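Transcription elongation factor SPT6 (Candida glabrata, PDB 3PJP) binds the phosphorylated C-terminal repeat domain of RNA polymerase II through its tandem SH2 domain and is probably a histone H3-H4 chaperone during transcription elongation. Local coordinates at residues Lys109-Thr114 with Val119-Asp124. Numbering follows the deposited sequence.
Sequences KFKAGT and VKFIED
Lys111 lays its side-chain end over one face of the Phe121 ring, a cation-pi contact at the protein surface. Lys111 NZ stands 4.3 Å from the centroid of the Phe121 ring. It lies 25° off the ring normal. The nearest ring atom is Phe121 CZ, 3.9 Å from Lys111 NZ. The methylene beside the ammonium adds a CH-pi contact: Lys111 CE lies 4.2 Å from the Phe121 ring centroid, over the face but shifted toward the rim. The lysine chain bends at chi2 (-62°) and then runs extended, meeting the phenylalanine side chain at about a right angle. Phe121 CG is anti to that residue's own backbone N (chi1 -172°), which swings the ring off the helix toward Lys111.

The pair bridges the first two elements of a beta-alpha-beta unit in the second half of the tandem SH2 module: short edge strand 110-111, helix 115-128 and strand 134-139, parallel to the first. From that last strand Tyr136 offers its ring to the same ammonium and meets the Phe121 ring at a steep angle.

Thr114 N-caps helix 115-128 through OG1, while its own N donates to Glu117 OE1. Val119 and Ile122 pack on the sheet, both touching Ile150 and Leu159.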
loop_
_atom_site.group_PDB
_atom_site.type_symbol
_atom_site.label_atom_id
_atom_site.label_comp_id
_atom_site.label_asym_id
_atom_site.label_seq_id
_atom_site.Cartn_x
_atom_site.Cartn_y
_atom_site.Cartn_z
ATOM N N LYS A 109 13.836 9.943 -2.201
ATOM C CA LYS A 109 14.032 9.493 -0.832
ATOM C C LYS A 109 13.568 8.057 -0.595
ATOM O O LYS A 109 13.556 7.586 0.544
ATOM C CB LYS A 109 13.382 10.458 0.160
ATOM C CG LYS A 109 14.006 11.846 0.142
ATOM C CD LYS A 109 13.611 12.659 1.366
ATOM C CE LYS A 109 14.159 14.078 1.279
ATOM N NZ LYS A 109 13.598 14.817 0.106
ATOM N N PHE A 110 13.204 7.351 -1.661
ATOM C CA PHE A 110 12.888 5.942 -1.515
ATOM C C PHE A 110 14.155 5.101 -1.578
ATOM O O PHE A 110 14.967 5.243 -2.493
ATOM C CB PHE A 110 11.902 5.451 -2.584
ATOM C CG PHE A 110 11.627 3.978 -2.488
ATOM C CD1 PHE A 110 10.703 3.494 -1.573
ATOM C CD2 PHE A 110 12.349 3.078 -3.253
ATOM C CE1 PHE A 110 10.474 2.131 -1.456
ATOM C CE2 PHE A 110 12.119 1.711 -3.149
ATOM C CZ PHE A 110 11.179 1.240 -2.247
ATOM N N LYS A 111 14.326 4.225 -0.598
ATOM C CA LYS A 111 15.475 3.326 -0.590
ATOM C C LYS A 111 15.036 1.901 -0.845
ATOM O O LYS A 111 14.105 1.398 -0.212
ATOM C CB LYS A 111 16.211 3.393 0.742
ATOM C CG LYS A 111 17.013 4.654 0.949
ATOM C CD LYS A 111 18.111 4.787 -0.087
ATOM C CE LYS A 111 19.030 5.955 0.250
ATOM N NZ LYS A 111 20.054 6.185 -0.807
ATOM N N ALA A 112 15.691 1.257 -1.797
ATOM C CA ALA A 112 15.483 -0.156 -1.978
ATOM C C ALA A 112 16.320 -0.758 -0.869
ATOM O O ALA A 112 17.290 -0.150 -0.411
ATOM C CB ALA A 112 15.971 -0.609 -3.348
ATOM N N GLY A 113 15.944 -1.934 -0.409
ATOM C CA GLY A 113 16.693 -2.536 0.670
ATOM C C GLY A 113 15.847 -2.661 1.914
ATOM O O GLY A 113 14.769 -2.071 2.022
ATOM N N THR A 114 16.352 -3.439 2.860
ATOM C CA THR A 114 15.579 -3.856 4.014
ATOM C C THR A 114 15.596 -2.814 5.108
ATOM O O THR A 114 16.359 -1.852 5.052
ATOM C CB THR A 114 16.190 -5.110 4.622
ATOM O OG1 THR A 114 17.508 -4.797 5.087
ATOM C CG2 THR A 114 16.272 -6.226 3.581
ATOM N N VAL A 119 18.238 1.530 8.110
ATOM C CA VAL A 119 18.660 2.000 9.426
ATOM C C VAL A 119 20.165 2.230 9.458
ATOM O O VAL A 119 20.622 3.247 9.966
ATOM C CB VAL A 119 18.264 1.022 10.545
ATOM C CG1 VAL A 119 19.046 1.327 11.824
ATOM C CG2 VAL A 119 16.762 1.082 10.796
ATOM N N LYS A 120 20.932 1.289 8.910
ATOM C CA LYS A 120 22.381 1.448 8.852
ATOM C C LYS A 120 22.784 2.626 7.969
ATOM O O LYS A 120 23.719 3.356 8.295
ATOM C CB LYS A 120 23.066 0.159 8.383
ATOM C CG LYS A 120 24.587 0.233 8.396
ATOM C CD LYS A 120 25.215 -1.109 8.047
ATOM C CE LYS A 120 26.737 -1.030 8.078
ATOM N NZ LYS A 120 27.370 -2.321 7.685
ATOM N N PHE A 121 22.092 2.814 6.850
ATOM C CA PHE A 121 22.417 3.936 5.979
ATOM C C PHE A 121 22.230 5.257 6.720
ATOM O O PHE A 121 23.031 6.183 6.583
ATOM C CB PHE A 121 21.586 3.926 4.701
ATOM C CG PHE A 121 22.022 4.955 3.705
ATOM C CD1 PHE A 121 22.908 4.624 2.693
ATOM C CD2 PHE A 121 21.569 6.260 3.791
ATOM C CE1 PHE A 121 23.321 5.575 1.780
ATOM C CE2 PHE A 121 21.979 7.216 2.882
ATOM C CZ PHE A 121 22.854 6.874 1.875
ATOM N N ILE A 122 21.174 5.330 7.518
ATOM C CA ILE A 122 20.870 6.535 8.279
ATOM C C ILE A 122 21.835 6.757 9.447
ATOM O O ILE A 122 22.280 7.881 9.672
ATOM C CB ILE A 122 19.410 6.530 8.760
ATOM C CG1 ILE A 122 18.484 6.739 7.563
ATOM C CG2 ILE A 122 19.181 7.612 9.815
ATOM C CD1 ILE A 122 17.031 6.525 7.873
ATOM N N GLU A 123 22.159 5.697 10.184
ATOM C CA GLU A 123 23.168 5.789 11.239
ATOM C C GLU A 123 24.487 6.314 10.668
ATOM O O GLU A 123 25.048 7.290 11.167
ATOM C CB GLU A 123 23.398 4.427 11.898
ATOM C CG GLU A 123 22.240 3.920 12.752
ATOM C CD GLU A 123 22.477 2.507 13.260
ATOM O OE1 GLU A 123 21.630 1.983 14.015
ATOM O OE2 GLU A 123 23.520 1.918 12.900
ATOM N N ASP A 124 24.977 5.662 9.618
ATOM C CA ASP A 124 26.219 6.089 8.985
ATOM C C ASP A 124 26.142 7.542 8.518
ATOM O O ASP A 124 27.048 8.330 8.780
ATOM C CB ASP A 124 26.576 5.175 7.810
ATOM C CG ASP A 124 26.931 3.771 8.251
ATOM O OD1 ASP A 124 27.126 3.554 9.467
ATOM O OD2 ASP A 124 27.025 2.880 7.380
#